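Local coordinates for putative alpha-L-fucosidase (Bacteroides thetaiotaomicron, PDB 4H41), which is a putative alpha-L-fucosidase, probably a glycoside hydrolase that removes fucose from host glycans, at residues E135-K140 / A179-Q183; F157-I162 / L191-S196; G130-I136 / T170-A176; V71-R75 / Y161-E165. All blocks are in the same frame, centred on the assembly; numbering follows the deposited sequence.

Overall arrangement
All four contacts belong to one parallel eight-stranded barrel ringed by helices. Contact 4 lies nearest the chain centre, about 7 Å away, and joins, on the inner side of the barrel, the ends of strands 70-73 and 157-162, which flank strand 115-119. Contact 2, centred about 8 Å from contact 4, shares Y161 and I162 with it and pairs strand 157-162 with strand 193-195. Contacts 1 and 3, centres about 10 Å apart, lie on the outer layer, where helix 173-187 meets helix 136-151 and the loop before it. M180 of contact 1 packs on I162. Along the chain both first and second segments come in the order 4, 3, 1, 2, tying beta-alpha units together.

Contact 1: E135-K140 / A179-Q183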
loop_
_atom_site.group_PDB
_atom_site.type_symbol
_atom_site.label_atom_id
_atom_site.label_comp_id
_atom_site.label_asym_id
_atom_site.label_seq_id
_atom_site.Cartn_x
_atom_site.Cartn_y
_atom_site.Cartn_z
ATOM N N GLU B 135 -12.823 -29.144 -6.763
ATOM C CA GLU B 135 -12.840 -28.837 -5.334
ATOM C C GLU B 135 -13.666 -29.810 -4.502
ATOM O O GLU B 135 -13.606 -29.779 -3.269
ATOM C CB GLU B 135 -13.352 -27.410 -5.150
ATOM C CG GLU B 135 -12.469 -26.351 -5.820
ATOM C CD GLU B 135 -11.026 -26.384 -5.348
ATOM O OE1 GLU B 135 -10.800 -26.766 -4.178
ATOM O OE2 GLU B 135 -10.117 -26.189 -6.181
ATOM N N ILE B 136 -14.431 -30.674 -5.147
ATOM C CA ILE B 136 -15.309 -31.582 -4.416
ATOM C C ILE B 136 -14.534 -32.590 -3.562
ATOM O O ILE B 136 -14.874 -32.760 -2.392
ATOM C CB ILE B 136 -16.243 -32.345 -5.386
ATOM C CG1 ILE B 136 -17.148 -31.379 -6.208
ATOM C CG2 ILE B 136 -17.123 -33.337 -4.590
ATOM C CD1 ILE B 136 -17.779 -32.035 -7.380
ATOM N N GLU B 137 -13.549 -33.298 -4.146
ATOM C CA GLU B 137 -12.916 -34.431 -3.471
ATOM C C GLU B 137 -12.281 -34.105 -2.127
ATOM O O GLU B 137 -12.587 -34.805 -1.158
ATOM C CB GLU B 137 -11.887 -35.112 -4.361
ATOM C CG GLU B 137 -11.425 -36.450 -3.800
ATOM C CD GLU B 137 -10.882 -37.419 -4.829
ATOM O OE1 GLU B 137 -10.235 -36.957 -5.798
ATOM O OE2 GLU B 137 -11.094 -38.642 -4.661
ATOM N N ASP B 138 -11.415 -33.108 -2.042
ATOM C CA ASP B 138 -10.766 -32.782 -0.739
ATOM C C ASP B 138 -11.798 -32.355 0.280
ATOM O O ASP B 138 -11.663 -32.692 1.449
ATOM C CB ASP B 138 -9.717 -31.687 -0.873
ATOM C CG ASP B 138 -8.470 -32.072 -1.657
ATOM O OD1 ASP B 138 -8.126 -33.265 -1.688
ATOM O OD2 ASP B 138 -7.922 -31.212 -2.325
ATOM N N ASN B 139 -12.860 -31.631 -0.162
ATOM C CA ASN B 139 -13.882 -31.197 0.772
ATOM C C ASN B 139 -14.703 -32.375 1.289
ATOM O O ASN B 139 -15.200 -32.256 2.395
ATOM C CB ASN B 139 -14.759 -30.122 0.220
ATOM C CG ASN B 139 -14.101 -28.793 0.377
ATOM O OD1 ASN B 139 -13.847 -28.327 1.519
ATOM N ND2 ASN B 139 -13.689 -28.204 -0.725
ATOM N N LYS B 140 -14.776 -33.526 0.579
ATOM C CA LYS B 140 -15.443 -34.693 1.154
ATOM C C LYS B 140 -14.781 -35.105 2.467
ATOM O O LYS B 140 -15.481 -35.454 3.422
ATOM C CB LYS B 140 -15.458 -35.891 0.197
ATOM C CG LYS B 140 -16.211 -35.642 -1.084
ATOM C CD LYS B 140 -16.561 -36.932 -1.767
ATOM C CE LYS B 140 -17.095 -36.643 -3.145
ATOM N NZ LYS B 140 -17.751 -37.814 -3.778
ATOM N N ALA B 179 -22.972 -30.923 -4.693
ATOM C CA ALA B 179 -22.303 -31.964 -3.903
ATOM C C ALA B 179 -21.845 -31.453 -2.559
ATOM O O ALA B 179 -22.037 -32.123 -1.541
ATOM C CB ALA B 179 -21.123 -32.533 -4.671
HETATM N N MSE B 180 -21.251 -30.280 -2.539
HETATM C CA MSE B 180 -20.714 -29.714 -1.295
HETATM C C MSE B 180 -21.828 -29.280 -0.385
HETATM O O MSE B 180 -21.806 -29.642 0.784
HETATM C CB MSE B 180 -19.741 -28.570 -1.618
HETATM C CG MSE B 180 -18.490 -29.101 -2.310
HETATM SE SE MSE B 180 -17.136 -27.803 -2.876
HETATM C CE MSE B 180 -18.268 -26.571 -3.881
ATOM N N GLY B 181 -22.856 -28.608 -0.926
ATOM C CA GLY B 181 -24.010 -28.239 -0.108
ATOM C C GLY B 181 -24.717 -29.425 0.491
ATOM O O GLY B 181 -25.081 -29.399 1.666
ATOM N N LYS B 182 -24.914 -30.479 -0.302
ATOM C CA LYS B 182 -25.597 -31.683 0.203
ATOM C C LYS B 182 -24.810 -32.334 1.339
ATOM O O LYS B 182 -25.410 -32.749 2.331
ATOM C CB LYS B 182 -25.812 -32.698 -0.918
ATOM C CG LYS B 182 -26.527 -33.961 -0.415
ATOM C CD LYS B 182 -27.042 -34.836 -1.502
ATOM C CE LYS B 182 -27.458 -36.210 -0.959
ATOM N NZ LYS B 182 -28.583 -36.096 0.013
ATOM N N GLN B 183 -23.492 -32.481 1.187
ATOM C CA GLN B 183 -22.699 -33.123 2.245
ATOM C C GLN B 183 -22.715 -32.293 3.515
ATOM O O GLN B 183 -22.887 -32.826 4.593
ATOM C CB GLN B 183 -21.276 -33.380 1.812
ATOM C CG GLN B 183 -20.582 -34.362 2.762
ATOM C CD GLN B 183 -19.127 -34.504 2.479
ATOM O OE1 GLN B 183 -18.625 -33.971 1.491
ATOM N NE2 GLN B 183 -18.397 -35.132 3.409
HETATM O O HOH W 1 -17.549 -32.294 -1.159
#
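The carboxamide of Q183 presents its edge to K140: NE2 donates to K140 O at 2.9 Å, with the carbonyl oxygen lying in the amide plane. The bond is nearly straight, 170° at the hydrogen, and uses a lone pair in the carbonyl plane of K140. At the other end of the amide, OE1 rests 3.3 Å from K140 CA and also takes a weak bond from a water that donates to I136 O. Q183 gets there as an extended chain, its CG trans to the backbone N (chi1 -165°), and it crosses the K140 side chain at about a right angle. With an alanine here, K140 O would probably lose this amide donor and a gap would open beside the K140 backbone. The second flat group, the amide of N139, is held in its rotation from both ends: ND2 donates to E135 O at 3.0 Å and OD1 accepts from the backbone N of Y121. The Q183-K140 bond joins helices 136-151 and 173-187, neighbours in the outer layer of a TIM barrel, whose short segments run nearly parallel at 13° with axes 10.3 Å apart. Between them the selenium of M180, a selenomethionine, sits 4.1 Å from N139 ND2 and equally far from E135 O, while bending at chi3 turns its methyl toward I162 of the barrel wall. I136, whose side chain also lies near a bound polyether, meets A179 methyl to methyl, I136 CG2 to A179 CB at 4.1 Å.

Contact 2: F157-I162 / L191-S196; sequences FGGWYI and LPTFIS
Strands 157-162 and 193-195 run parallel, and three backbone bonds lace them together: W160 N to P192 O, F194 N to W160 O, and I162 N to F194 O, the last the shortest at 2.8 Å. On one face, Y161 and F194 bring their rings together at an oblique 42°, with Y161 CD1 over one face of the F194 ring, 3.5 Å from CZ and offset toward the rim. With CG between the backbone N and the carbonyl carbon (chi1 82°), the F194 ring is brought over to Y161. Beyond it, the edge of the tyrosine faces S196 N, and a water joins Y161 OH, I162 O and S196 N. The other face carries W160, T193, I162 and I195; there I162 CB meets I195 CG2 at 3.8 Å, and W160 CB touches T193 CG2 at 4.0 Å. L191 packs against the start of strand 157-162, its CD1 at the edge of the F157 ring and its CB near W160 NE1, which bonds to S188. Helix 173-187 covers I162 and, with helix 136-151, W160, whereas Y161 and F194 face the barrel interior: a parallel beta-alpha-beta unit of a TIM barrel.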
loop_
_atom_site.group_PDB
_atom_site.type_symbol
_atom_site.label_atom_id
_atom_site.label_comp_id
_atom_site.label_asym_id
_atom_site.label_seq_id
_atom_site.Cartn_x
_atom_site.Cartn_y
_atom_site.Cartn_z
ATOM N N PHE B 157 -20.778 -23.464 16.176
ATOM C CA PHE B 157 -20.693 -23.930 14.782
ATOM C C PHE B 157 -22.099 -23.887 14.184
ATOM O O PHE B 157 -22.921 -24.759 14.468
ATOM C CB PHE B 157 -20.089 -25.344 14.730
ATOM C CG PHE B 157 -19.603 -25.747 13.352
ATOM C CD1 PHE B 157 -20.500 -25.985 12.318
ATOM C CD2 PHE B 157 -18.256 -25.979 13.114
ATOM C CE1 PHE B 157 -20.052 -26.369 11.053
ATOM C CE2 PHE B 157 -17.815 -26.404 11.856
ATOM C CZ PHE B 157 -18.714 -26.598 10.836
ATOM N N GLY B 158 -22.379 -22.874 13.371
ATOM C CA GLY B 158 -23.722 -22.627 12.886
ATOM C C GLY B 158 -24.012 -22.650 11.419
ATOM O O GLY B 158 -25.146 -22.377 11.033
ATOM N N GLY B 159 -23.016 -22.919 10.612
ATOM C CA GLY B 159 -23.209 -22.883 9.177
ATOM C C GLY B 159 -21.971 -23.161 8.378
ATOM O O GLY B 159 -20.878 -23.319 8.934
ATOM N N TRP B 160 -22.163 -23.223 7.068
ATOM C CA TRP B 160 -21.127 -23.531 6.097
ATOM C C TRP B 160 -21.068 -22.481 5.019
ATOM O O TRP B 160 -22.104 -22.046 4.520
ATOM C CB TRP B 160 -21.432 -24.876 5.436
ATOM C CG TRP B 160 -21.639 -26.006 6.401
ATOM C CD1 TRP B 160 -22.807 -26.387 6.976
ATOM C CD2 TRP B 160 -20.634 -26.915 6.883
ATOM N NE1 TRP B 160 -22.618 -27.546 7.707
ATOM C CE2 TRP B 160 -21.286 -27.871 7.695
ATOM C CE3 TRP B 160 -19.246 -27.023 6.698
ATOM C CZ2 TRP B 160 -20.599 -28.919 8.323
ATOM C CZ3 TRP B 160 -18.573 -28.104 7.284
ATOM C CH2 TRP B 160 -19.253 -29.030 8.087
ATOM N N TYR B 161 -19.870 -22.097 4.629
ATOM C CA TYR B 161 -19.658 -21.166 3.541
ATOM C C TYR B 161 -19.020 -21.958 2.406
ATOM O O TYR B 161 -17.929 -22.517 2.574
ATOM C CB TYR B 161 -18.812 -19.959 3.978
ATOM C CG TYR B 161 -18.330 -19.154 2.796
ATOM C CD1 TYR B 161 -19.235 -18.571 1.910
ATOM C CD2 TYR B 161 -16.979 -19.044 2.510
ATOM C CE1 TYR B 161 -18.800 -17.869 0.790
ATOM C CE2 TYR B 161 -16.529 -18.303 1.418
ATOM C CZ TYR B 161 -17.451 -17.753 0.533
ATOM O OH TYR B 161 -17.068 -17.103 -0.598
ATOM N N ILE B 162 -19.701 -22.043 1.271
ATOM C CA ILE B 162 -19.200 -22.774 0.088
ATOM C C ILE B 162 -18.326 -21.779 -0.658
ATOM O O ILE B 162 -18.826 -20.854 -1.304
ATOM C CB ILE B 162 -20.385 -23.356 -0.717
ATOM C CG1 ILE B 162 -21.204 -24.329 0.163
ATOM C CG2 ILE B 162 -19.884 -24.056 -1.986
ATOM C CD1 ILE B 162 -22.571 -24.580 -0.329
ATOM N N LEU B 191 -27.689 -27.536 8.807
ATOM C CA LEU B 191 -27.251 -26.160 9.071
ATOM C C LEU B 191 -27.263 -25.337 7.780
ATOM O O LEU B 191 -27.138 -25.872 6.668
ATOM C CB LEU B 191 -25.840 -26.147 9.655
ATOM C CG LEU B 191 -25.682 -26.687 11.056
ATOM C CD1 LEU B 191 -24.228 -26.615 11.482
ATOM C CD2 LEU B 191 -26.531 -25.907 12.049
ATOM N N PRO B 192 -27.397 -24.029 7.910
ATOM C CA PRO B 192 -27.425 -23.185 6.709
ATOM C C PRO B 192 -26.140 -23.192 5.917
ATOM O O PRO B 192 -25.054 -23.366 6.468
ATOM C CB PRO B 192 -27.698 -21.776 7.248
ATOM C CG PRO B 192 -27.543 -21.840 8.702
ATOM C CD PRO B 192 -27.642 -23.253 9.143
ATOM N N THR B 193 -26.271 -22.981 4.617
ATOM C CA THR B 193 -25.153 -22.874 3.677
ATOM C C THR B 193 -25.312 -21.607 2.827
ATOM O O THR B 193 -26.427 -21.138 2.595
ATOM C CB THR B 193 -25.143 -24.099 2.759
ATOM O OG1 THR B 193 -26.408 -24.101 2.113
ATOM C CG2 THR B 193 -24.934 -25.430 3.507
ATOM N N PHE B 194 -24.227 -21.063 2.357
ATOM C CA PHE B 194 -24.306 -19.919 1.432
ATOM C C PHE B 194 -23.081 -19.864 0.560
ATOM O O PHE B 194 -22.050 -20.496 0.859
ATOM C CB PHE B 194 -24.550 -18.579 2.158
ATOM C CG PHE B 194 -23.347 -17.889 2.755
ATOM C CD1 PHE B 194 -22.806 -18.317 3.962
ATOM C CD2 PHE B 194 -22.825 -16.739 2.170
ATOM C CE1 PHE B 194 -21.722 -17.636 4.545
ATOM C CE2 PHE B 194 -21.722 -16.103 2.710
ATOM C CZ PHE B 194 -21.211 -16.515 3.926
ATOM N N ILE B 195 -23.227 -19.126 -0.556
ATOM C CA ILE B 195 -22.166 -18.825 -1.505
ATOM C C ILE B 195 -21.998 -17.290 -1.573
ATOM O O ILE B 195 -22.932 -16.555 -1.273
ATOM C CB ILE B 195 -22.430 -19.442 -2.907
ATOM C CG1 ILE B 195 -23.760 -18.971 -3.532
ATOM C CG2 ILE B 195 -22.319 -20.953 -2.871
ATOM C CD1 ILE B 195 -23.869 -19.257 -4.998
ATOM N N SER B 196 -20.840 -16.825 -1.995
ATOM C CA SER B 196 -20.566 -15.399 -2.186
ATOM C C SER B 196 -19.862 -15.189 -3.540
ATOM O O SER B 196 -18.650 -14.959 -3.629
ATOM C CB SER B 196 -19.766 -14.798 -1.031
ATOM O OG SER B 196 -19.704 -13.385 -1.204
HETATM O O HOH W 2 -18.590 -18.469 -2.569
#

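Contact 3: G130-I136 / T170-A176; sequences GDLSWEI and TKGAIDA. With NA (sodium ion), chain Q.
D131 and K171 cross obliquely, the aspartate CG lying 3.9 Å from the lysine CG, so that the carboxylate runs beside the aliphatic part of an extended lysine. Their charged ends are not in contact; a water that donates to D131 OD2 accepts a weak bond from K171 NZ. The other carboxylate oxygen turns back on its own loop: with CG trans to the backbone N (chi1 178°), OD1 accepts from S133 N at 2.9 Å on its anti side and from S133 OG at 2.6 Å on its syn side, both from the same face of the carboxylate. S133 OG, one of five ligand atoms, binds a sodium ion at 2.4 Å, making D131 a second-shell partner of the metal. A leucine in place of the aspartate would probably leave S133 N and OG without this acceptor and the sodium-binding hydroxyl freer to turn. L132 N donates to K171 O at 3.0 Å, and the L132 side chain drops onto helix 173-187, with CG against A176 CB at 3.8 Å and CD2 against A173. I136 continues this apolar seam, laying CD1 over A176 CA. G172, the N-cap residue, has positive phi, and a CB there would collide with D131 OD1 and S133 CB. An Asx turn thus docks on a helix start, and together they line a surface pocket occupied by a polyether, probably from the crystallisation liquor.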
loop_
_atom_site.group_PDB
_atom_site.type_symbol
_atom_site.label_atom_id
_atom_site.label_comp_id
_atom_site.label_asym_id
_atom_site.label_seq_id
_atom_site.Cartn_x
_atom_site.Cartn_y
_atom_site.Cartn_z
ATOM N N GLY B 130 -10.285 -23.610 -14.118
ATOM C CA GLY B 130 -11.602 -23.075 -14.435
ATOM C C GLY B 130 -12.710 -24.074 -14.201
ATOM O O GLY B 130 -13.878 -23.748 -14.444
ATOM N N ASP B 131 -12.388 -25.285 -13.681
ATOM C CA ASP B 131 -13.390 -26.326 -13.455
ATOM C C ASP B 131 -13.588 -26.467 -11.954
ATOM O O ASP B 131 -12.712 -26.958 -11.245
ATOM C CB ASP B 131 -12.957 -27.631 -14.117
ATOM C CG ASP B 131 -13.877 -28.822 -13.918
ATOM O OD1 ASP B 131 -14.766 -28.749 -13.066
ATOM O OD2 ASP B 131 -13.693 -29.828 -14.617
ATOM N N LEU B 132 -14.747 -26.036 -11.460
ATOM C CA LEU B 132 -14.989 -26.047 -10.008
ATOM C C LEU B 132 -15.182 -27.440 -9.436
ATOM O O LEU B 132 -15.006 -27.607 -8.230
ATOM C CB LEU B 132 -16.209 -25.176 -9.662
ATOM C CG LEU B 132 -16.434 -24.825 -8.184
ATOM C CD1 LEU B 132 -15.214 -24.254 -7.529
ATOM C CD2 LEU B 132 -17.579 -23.845 -8.040
ATOM N N SER B 133 -15.475 -28.442 -10.276
ATOM C CA SER B 133 -15.714 -29.804 -9.790
ATOM C C SER B 133 -14.442 -30.403 -9.160
ATOM O O SER B 133 -14.578 -31.343 -8.381
ATOM C CB SER B 133 -16.292 -30.688 -10.901
ATOM O OG SER B 133 -15.337 -30.988 -11.897
ATOM N N TRP B 134 -13.215 -29.844 -9.431
ATOM C CA TRP B 134 -11.981 -30.299 -8.780
ATOM C C TRP B 134 -11.995 -30.078 -7.268
ATOM O O TRP B 134 -11.241 -30.738 -6.558
ATOM C CB TRP B 134 -10.745 -29.562 -9.325
ATOM C CG TRP B 134 -10.338 -29.962 -10.696
ATOM C CD1 TRP B 134 -10.357 -29.191 -11.814
ATOM C CD2 TRP B 134 -9.737 -31.205 -11.077
ATOM N NE1 TRP B 134 -9.905 -29.907 -12.896
ATOM C CE2 TRP B 134 -9.509 -31.148 -12.471
ATOM C CE3 TRP B 134 -9.390 -32.371 -10.379
ATOM C CZ2 TRP B 134 -8.929 -32.204 -13.177
ATOM C CZ3 TRP B 134 -8.826 -33.429 -11.085
ATOM C CH2 TRP B 134 -8.681 -33.373 -12.479
ATOM N N GLU B 135 -12.823 -29.144 -6.763
ATOM C CA GLU B 135 -12.840 -28.837 -5.334
ATOM C C GLU B 135 -13.666 -29.810 -4.502
ATOM O O GLU B 135 -13.606 -29.779 -3.269
ATOM C CB GLU B 135 -13.352 -27.410 -5.150
ATOM C CG GLU B 135 -12.469 -26.351 -5.820
ATOM C CD GLU B 135 -11.026 -26.384 -5.348
ATOM O OE1 GLU B 135 -10.800 -26.766 -4.178
ATOM O OE2 GLU B 135 -10.117 -26.189 -6.181
ATOM N N ILE B 136 -14.431 -30.674 -5.147
ATOM C CA ILE B 136 -15.309 -31.582 -4.416
ATOM C C ILE B 136 -14.534 -32.590 -3.562
ATOM O O ILE B 136 -14.874 -32.760 -2.392
ATOM C CB ILE B 136 -16.243 -32.345 -5.386
ATOM C CG1 ILE B 136 -17.148 -31.379 -6.208
ATOM C CG2 ILE B 136 -17.123 -33.337 -4.590
ATOM C CD1 ILE B 136 -17.779 -32.035 -7.380
ATOM N N THR B 170 -20.060 -21.618 -15.167
ATOM C CA THR B 170 -18.711 -22.170 -14.945
ATOM C C THR B 170 -18.746 -23.681 -15.021
ATOM O O THR B 170 -19.629 -24.305 -14.436
ATOM C CB THR B 170 -18.220 -21.698 -13.562
ATOM O OG1 THR B 170 -17.977 -20.304 -13.598
ATOM C CG2 THR B 170 -16.936 -22.393 -13.099
ATOM N N LYS B 171 -17.747 -24.273 -15.690
ATOM C CA LYS B 171 -17.634 -25.720 -15.815
ATOM C C LYS B 171 -17.621 -26.352 -14.428
ATOM O O LYS B 171 -16.861 -25.924 -13.553
ATOM C CB LYS B 171 -16.353 -26.050 -16.587
ATOM C CG LYS B 171 -16.157 -27.522 -16.865
ATOM C CD LYS B 171 -14.978 -27.729 -17.811
ATOM C CE LYS B 171 -14.932 -29.130 -18.327
ATOM N NZ LYS B 171 -13.752 -29.347 -19.206
ATOM N N GLY B 172 -18.514 -27.314 -14.225
ATOM C CA GLY B 172 -18.608 -28.054 -12.974
ATOM C C GLY B 172 -19.137 -27.325 -11.753
ATOM O O GLY B 172 -19.229 -27.942 -10.696
ATOM N N ALA B 173 -19.509 -26.036 -11.858
ATOM C CA ALA B 173 -19.943 -25.272 -10.671
ATOM C C ALA B 173 -21.257 -25.764 -10.090
ATOM O O ALA B 173 -21.363 -25.911 -8.869
ATOM C CB ALA B 173 -20.049 -23.791 -10.993
ATOM N N ILE B 174 -22.246 -26.024 -10.938
ATOM C CA ILE B 174 -23.561 -26.451 -10.444
ATOM C C ILE B 174 -23.417 -27.805 -9.712
ATOM O O ILE B 174 -23.884 -27.962 -8.589
ATOM C CB ILE B 174 -24.633 -26.492 -11.559
ATOM C CG1 ILE B 174 -25.001 -25.073 -12.009
ATOM C CG2 ILE B 174 -25.891 -27.226 -11.081
ATOM C CD1 ILE B 174 -25.819 -24.999 -13.312
ATOM N N ASP B 175 -22.667 -28.719 -10.303
ATOM C CA ASP B 175 -22.414 -30.031 -9.714
ATOM C C ASP B 175 -21.611 -29.910 -8.427
ATOM O O ASP B 175 -21.880 -30.616 -7.455
ATOM C CB ASP B 175 -21.723 -30.968 -10.725
ATOM C CG ASP B 175 -22.697 -31.380 -11.838
ATOM O OD1 ASP B 175 -23.859 -31.764 -11.512
ATOM O OD2 ASP B 175 -22.296 -31.380 -13.002
ATOM N N ALA B 176 -20.648 -28.983 -8.415
ATOM C CA ALA B 176 -19.807 -28.779 -7.234
ATOM C C ALA B 176 -20.601 -28.234 -6.080
ATOM O O ALA B 176 -20.484 -28.730 -4.969
ATOM C CB ALA B 176 -18.648 -27.854 -7.555
HETATM NA NA NA Q . -16.003 -33.157 -12.791
HETATM O O HOH W 3 -15.602 -22.613 -16.815
HETATM O O HOH W 4 -11.933 -29.901 -16.569
#

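Contact 4: V71-R75 / Y161-E165; sequences VIMIR and YISGE
Y161 extends from strand 157-162 toward strand 70-73, and its CB is met first, by I72 CG2 at 3.5 Å; the same methyl lies 3.8 Å from CG, the two side chains crossing at about a right angle. Farther out, the ring edge turns to I74: CD2 is 3.2 Å from I74 O, which lies near the ring plane, and CE2 is 3.8 Å from I74 CG1, whose side chain runs alongside the ring. I74 O is buried with no polar partner in the model, packed also against S163 CB. At the tip, Y161 OH is hydrogen-bonded to a water. This water accepts from R75 NH2 and lies within hydrogen-bonding distance of S163 O and E165 OE2. R75 NH2 also forms a long salt bridge of 3.4 Å to E165 OE2, which approaches the guanidinium edge with the two planes 35° apart; a second water bridges the same pair. I42 O holds R75 NH1, and Q243 holds E165 OE1. Such charged and hydroxyl groups beyond the C-terminal ends of the strands lie where TIM-barrel enzymes place their active sites; an unidentified ligand, probably from the crystallisation liquor, bonds to Y161 and E165 there, consistent with a pocket.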
loop_
_atom_site.group_PDB
_atom_site.type_symbol
_atom_site.label_atom_id
_atom_site.label_comp_id
_atom_site.label_asym_id
_atom_site.label_seq_id
_atom_site.Cartn_x
_atom_site.Cartn_y
_atom_site.Cartn_z
ATOM N N VAL B 71 -19.926 -14.632 11.968
ATOM C CA VAL B 71 -18.540 -14.559 11.479
ATOM C C VAL B 71 -18.290 -15.760 10.586
ATOM O O VAL B 71 -18.728 -16.890 10.897
ATOM C CB VAL B 71 -17.513 -14.429 12.607
ATOM C CG1 VAL B 71 -17.670 -13.102 13.324
ATOM C CG2 VAL B 71 -17.615 -15.595 13.600
ATOM N N ILE B 72 -17.655 -15.518 9.444
ATOM C CA ILE B 72 -17.464 -16.538 8.430
ATOM C C ILE B 72 -15.997 -16.699 8.117
ATOM O O ILE B 72 -15.410 -15.795 7.477
ATOM C CB ILE B 72 -18.228 -16.185 7.137
ATOM C CG1 ILE B 72 -19.739 -15.899 7.396
ATOM C CG2 ILE B 72 -18.006 -17.302 6.108
ATOM C CD1 ILE B 72 -20.143 -14.477 7.120
HETATM N N MSE B 73 -15.410 -17.854 8.472
HETATM C CA MSE B 73 -13.991 -18.096 8.159
HETATM C C MSE B 73 -13.939 -18.430 6.704
HETATM O O MSE B 73 -14.554 -19.396 6.291
HETATM C CB MSE B 73 -13.426 -19.213 9.029
HETATM C CG MSE B 73 -11.899 -19.215 9.006
HETATM SE SE MSE B 73 -11.224 -20.761 9.967
HETATM C CE MSE B 73 -11.939 -22.036 8.841
ATOM N N ILE B 74 -13.335 -17.583 5.907
ATOM C CA ILE B 74 -13.540 -17.626 4.451
ATOM C C ILE B 74 -13.093 -18.918 3.757
ATOM O O ILE B 74 -13.820 -19.385 2.889
ATOM C CB ILE B 74 -12.956 -16.346 3.777
ATOM C CG1 ILE B 74 -13.556 -16.139 2.382
ATOM C CG2 ILE B 74 -11.449 -16.357 3.754
ATOM C CD1 ILE B 74 -13.331 -14.725 1.793
ATOM N N ARG B 75 -11.970 -19.530 4.144
ATOM C CA ARG B 75 -11.556 -20.807 3.558
ATOM C C ARG B 75 -10.637 -21.526 4.511
ATOM O O ARG B 75 -9.585 -21.009 4.932
ATOM C CB ARG B 75 -10.951 -20.669 2.159
ATOM C CG ARG B 75 -9.723 -19.794 2.050
ATOM C CD ARG B 75 -9.415 -19.454 0.606
ATOM N NE ARG B 75 -10.440 -18.620 -0.029
ATOM C CZ ARG B 75 -10.511 -17.289 0.006
ATOM N NH1 ARG B 75 -9.608 -16.578 0.680
ATOM N NH2 ARG B 75 -11.501 -16.655 -0.612
ATOM N N TYR B 161 -19.870 -22.097 4.629
ATOM C CA TYR B 161 -19.658 -21.166 3.541
ATOM C C TYR B 161 -19.020 -21.958 2.406
ATOM O O TYR B 161 -17.929 -22.517 2.574
ATOM C CB TYR B 161 -18.812 -19.959 3.978
ATOM C CG TYR B 161 -18.330 -19.154 2.796
ATOM C CD1 TYR B 161 -19.235 -18.571 1.910
ATOM C CD2 TYR B 161 -16.979 -19.044 2.510
ATOM C CE1 TYR B 161 -18.800 -17.869 0.790
ATOM C CE2 TYR B 161 -16.529 -18.303 1.418
ATOM C CZ TYR B 161 -17.451 -17.753 0.533
ATOM O OH TYR B 161 -17.068 -17.103 -0.598
ATOM N N ILE B 162 -19.701 -22.043 1.271
ATOM C CA ILE B 162 -19.200 -22.774 0.088
ATOM C C ILE B 162 -18.326 -21.779 -0.658
ATOM O O ILE B 162 -18.826 -20.854 -1.304
ATOM C CB ILE B 162 -20.385 -23.356 -0.717
ATOM C CG1 ILE B 162 -21.204 -24.329 0.163
ATOM C CG2 ILE B 162 -19.884 -24.056 -1.986
ATOM C CD1 ILE B 162 -22.571 -24.580 -0.329
ATOM N N SER B 163 -17.012 -21.894 -0.442
ATOM C CA SER B 163 -16.016 -20.896 -0.812
ATOM C C SER B 163 -15.571 -20.873 -2.279
ATOM O O SER B 163 -14.801 -19.971 -2.639
ATOM C CB SER B 163 -14.781 -21.050 0.089
ATOM O OG SER B 163 -14.287 -22.370 -0.007
ATOM N N GLY B 164 -16.082 -21.770 -3.106
ATOM C CA GLY B 164 -15.798 -21.761 -4.538
ATOM C C GLY B 164 -16.440 -20.566 -5.220
ATOM O O GLY B 164 -17.657 -20.555 -5.412
ATOM N N GLU B 165 -15.654 -19.516 -5.525
ATOM C CA GLU B 165 -16.194 -18.276 -6.100
ATOM C C GLU B 165 -16.282 -18.284 -7.608
ATOM O O GLU B 165 -15.285 -18.544 -8.274
ATOM C CB GLU B 165 -15.332 -17.065 -5.715
ATOM C CG GLU B 165 -15.375 -16.645 -4.279
ATOM C CD GLU B 165 -14.377 -15.534 -4.013
ATOM O OE1 GLU B 165 -14.319 -14.552 -4.798
ATOM O OE2 GLU B 165 -13.622 -15.672 -3.026
HETATM O O HOH W 5 -14.430 -17.411 -1.224
HETATM O O HOH W 6 -12.010 -19.648 -2.180
HETATM O O HOH W 7 -11.577 -14.071 -1.695
#